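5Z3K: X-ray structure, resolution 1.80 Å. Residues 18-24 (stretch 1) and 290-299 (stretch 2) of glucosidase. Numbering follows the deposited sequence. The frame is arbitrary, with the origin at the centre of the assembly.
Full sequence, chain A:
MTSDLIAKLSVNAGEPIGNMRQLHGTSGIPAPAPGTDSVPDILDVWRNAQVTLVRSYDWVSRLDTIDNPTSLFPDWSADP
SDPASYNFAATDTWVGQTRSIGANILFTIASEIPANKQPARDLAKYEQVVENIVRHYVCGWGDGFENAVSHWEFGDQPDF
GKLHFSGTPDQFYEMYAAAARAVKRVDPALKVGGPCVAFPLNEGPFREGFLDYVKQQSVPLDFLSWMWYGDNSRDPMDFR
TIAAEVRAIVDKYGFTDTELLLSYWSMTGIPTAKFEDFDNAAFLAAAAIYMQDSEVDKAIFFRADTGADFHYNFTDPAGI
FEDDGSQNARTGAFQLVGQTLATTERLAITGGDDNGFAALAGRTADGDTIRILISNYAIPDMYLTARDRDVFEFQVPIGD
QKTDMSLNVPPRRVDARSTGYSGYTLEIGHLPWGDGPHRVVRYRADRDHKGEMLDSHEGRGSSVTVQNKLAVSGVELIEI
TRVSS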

# COMPACT_ATOMS: atom_id res chain seq x y z
N GLY A 18 -1.74 -2.55 22.59
CA GLY A 18 -2.35 -1.48 21.83
C GLY A 18 -3.02 -2.07 20.61
O GLY A 18 -3.01 -3.28 20.40
N ASN A 19 -3.59 -1.19 19.80
CA ASN A 19 -4.30 -1.65 18.60
C ASN A 19 -3.33 -1.90 17.46
O ASN A 19 -2.41 -1.11 17.22
N MSE A 20 -3.55 -3.00 16.74
CA MSE A 20 -2.89 -3.20 15.46
C MSE A 20 -3.47 -2.20 14.47
O MSE A 20 -4.67 -1.91 14.51
N ARG A 21 -2.64 -1.66 13.59
CA ARG A 21 -3.09 -0.66 12.63
C ARG A 21 -3.20 -1.29 11.24
O ARG A 21 -2.26 -1.94 10.77
N GLN A 22 -4.35 -1.11 10.60
CA GLN A 22 -4.64 -1.81 9.35
C GLN A 22 -4.02 -1.05 8.18
O GLN A 22 -4.64 -0.17 7.56
N LEU A 23 -2.78 -1.40 7.85
CA LEU A 23 -2.04 -0.74 6.79
C LEU A 23 -1.96 -1.56 5.50
O LEU A 23 -1.21 -1.19 4.58
N HIS A 24 -2.71 -2.66 5.40
CA HIS A 24 -2.59 -3.56 4.25
C HIS A 24 -3.45 -3.09 3.08
O HIS A 24 -4.41 -3.75 2.67
N TYR A 290 8.18 -2.94 9.91
CA TYR A 290 8.83 -1.72 10.36
C TYR A 290 7.91 -0.51 10.24
O TYR A 290 7.97 0.38 11.09
N MSE A 291 7.05 -0.46 9.22
CA MSE A 291 6.24 0.74 9.05
C MSE A 291 5.02 0.72 9.98
O MSE A 291 4.33 1.72 10.10
N GLN A 292 4.76 -0.42 10.62
CA GLN A 292 3.68 -0.46 11.61
C GLN A 292 3.95 0.52 12.75
O GLN A 292 3.01 1.03 13.37
N ASP A 293 5.22 0.79 13.03
CA ASP A 293 5.66 1.79 14.00
C ASP A 293 6.27 2.96 13.23
O ASP A 293 7.48 3.04 13.03
N SER A 294 5.42 3.86 12.75
CA SER A 294 5.91 4.92 11.86
C SER A 294 4.84 5.99 11.75
O SER A 294 3.73 5.85 12.25
N GLU A 295 5.19 7.07 11.04
CA GLU A 295 4.22 8.12 10.75
C GLU A 295 3.30 7.77 9.58
O GLU A 295 2.43 8.58 9.26
N VAL A 296 3.45 6.60 8.96
CA VAL A 296 2.52 6.17 7.93
C VAL A 296 1.16 5.88 8.56
O VAL A 296 1.05 5.09 9.51
N ASP A 297 0.11 6.50 8.01
CA ASP A 297 -1.24 6.27 8.51
C ASP A 297 -2.04 5.32 7.64
O ASP A 297 -2.93 4.63 8.14
N LYS A 298 -1.75 5.29 6.34
CA LYS A 298 -2.36 4.38 5.38
C LYS A 298 -1.31 4.06 4.33
O LYS A 298 -0.51 4.93 3.97
N ALA A 299 -1.31 2.82 3.84
CA ALA A 299 -0.27 2.37 2.93
C ALA A 299 -0.87 1.56 1.80
O ALA A 299 -1.82 0.80 2.01

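The segment 290-299 meets the loop 18-24 mainly through Arg21, Leu23 and Gln292, burying 479 Å² in all. Tyr290, at the start, is out of reach. The CA-to-CB bond of selenomethionine Met291 (p, t, p) runs sideways to the loop, and its CG lies 4.1 Å from Leu23 CD1.

Gln292 makes the most intimate contact. Its CA-to-CB bond runs sideways, but a t, p rotamer carries the amide to the backbone of Arg21, where both of its polar atoms are used: Arg21 N donates to Gln292 OE1 (2.7 Å), and Gln292 NE2 donates to Arg21 O (3.1 Å). The side chain thus pairs with the loop much as a neighbouring strand would. Water 1 donates to both Gln292 OE1 (2.6 Å) and Asn19 O (2.9 Å), while SE of selenomethionine Met20 packs 3.4 Å from Gln292 OE1.

The backbone of Gln292 serves Arg21 as well. Arg21 points toward stretch 2 in an m, t, m conformation, and its NH2 donates to Gln292 O (2.9 Å); water 2 links Arg21 NE to the same carbonyl. The CA-to-CB bond of Asp293 points away, although the end of the side chain comes nearer. Ser294 (p) braces the turn internally, its OG donating to Met291 O (2.6 Å) and accepting from Val296 N (3.0 Å).

Val296 O receives Arg21 NH1 at 2.8 Å, so the guanidinium ties together two carbonyls four residues apart. The t rotamer of Val296 sets CG1 4.4 Å from Leu23 CD1. Asp297 OD1 lies 4.3 Å from Arg21 NH1, well out of the guanidinium plane; water 3 connects them, its link to the arginine weak, and water 4 joins Arg21 NH1 to Asp297 O.

Lys298 points away, yet its CA lies 4.0 Å from CD2 of Leu23 (m, t). Ala299 points toward the loop, closing the apolar contact with its CB 4.3 Å from Leu23 CB.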

# COMPACT_ATOMS: atom_id res chain seq x y z
CB ASN A 19 -5.35 -0.63 18.16
CG ASN A 19 -6.53 -0.57 19.09
OD1 ASN A 19 -6.85 -1.54 19.78
ND2 ASN A 19 -7.21 0.57 19.11
CB MSE A 20 -3.09 -4.64 14.95
CG MSE A 20 -2.32 -4.94 13.68
SE MSE A 20 -0.44 -5.15 14.07
CE MSE A 20 -0.51 -6.98 14.75
CB ARG A 21 -2.13 0.54 12.60
CG ARG A 21 -1.99 1.22 13.96
CD ARG A 21 -1.40 2.63 13.84
NE ARG A 21 -0.03 2.59 13.36
CZ ARG A 21 0.39 3.18 12.25
NH1 ARG A 21 -0.46 3.85 11.50
NH2 ARG A 21 1.67 3.09 11.90
CB GLN A 22 -6.14 -1.98 9.17
CG GLN A 22 -6.69 -3.23 9.87
CD GLN A 22 -6.68 -3.11 11.39
OE1 GLN A 22 -7.33 -2.22 11.95
NE2 GLN A 22 -5.94 -3.99 12.06
CB LEU A 23 -0.63 -0.39 7.26
CG LEU A 23 -0.51 0.58 8.45
CD1 LEU A 23 0.96 1.05 8.63
CD2 LEU A 23 -1.42 1.74 8.23
CB HIS A 24 -2.95 -5.00 4.61
CG HIS A 24 -2.26 -6.01 3.75
ND1 HIS A 24 -0.89 -6.13 3.71
CD2 HIS A 24 -2.75 -6.97 2.93
CE1 HIS A 24 -0.56 -7.10 2.87
NE2 HIS A 24 -1.67 -7.64 2.39
CB TYR A 290 10.14 -1.48 9.59
CG TYR A 290 11.24 -2.44 9.97
CD1 TYR A 290 11.44 -2.82 11.29
CD2 TYR A 290 12.07 -3.00 9.00
CE1 TYR A 290 12.44 -3.72 11.64
CE2 TYR A 290 13.07 -3.91 9.34
CZ TYR A 290 13.25 -4.25 10.66
OH TYR A 290 14.24 -5.14 11.00
CB MSE A 291 5.80 0.91 7.59
CG MSE A 291 4.69 -0.02 7.17
SE MSE A 291 4.05 0.45 5.39
CE MSE A 291 5.56 -0.13 4.31
CB GLN A 292 3.50 -1.88 12.14
CG GLN A 292 2.45 -2.06 13.25
CD GLN A 292 1.00 -1.96 12.78
OE1 GLN A 292 0.09 -1.81 13.59
NE2 GLN A 292 0.78 -2.06 11.47
CB ASP A 293 6.66 1.17 14.98
CG ASP A 293 6.06 0.03 15.77
OD1 ASP A 293 4.95 0.23 16.31
OD2 ASP A 293 6.69 -1.05 15.83
CB SER A 294 6.25 4.37 10.48
OG SER A 294 5.07 4.21 9.71
CB GLU A 295 4.95 9.44 10.47
CG GLU A 295 5.83 9.89 11.65
CD GLU A 295 5.04 10.14 12.92
OE1 GLU A 295 3.85 10.52 12.83
OE2 GLU A 295 5.61 10.00 14.02
CB VAL A 296 3.05 4.94 7.18
CG1 VAL A 296 2.04 4.48 6.13
CG2 VAL A 296 4.40 5.23 6.54
CB ASP A 297 -2.00 7.59 8.64
CG ASP A 297 -1.42 8.49 9.71
OD1 ASP A 297 -1.15 7.99 10.81
OD2 ASP A 297 -1.20 9.69 9.44
CB LYS A 298 -3.58 5.00 4.70
CG LYS A 298 -4.73 5.35 5.63
CD LYS A 298 -5.40 4.11 6.17
CE LYS A 298 -6.80 4.46 6.73
NZ LYS A 298 -6.87 5.89 7.16
CB ALA A 299 0.77 1.53 3.67
O HOH W 1 0.23 -1.07 16.12
O HOH W 2 1.17 1.47 15.94
O HOH W 3 -2.73 5.96 11.95
O HOH W 4 -3.56 3.87 10.93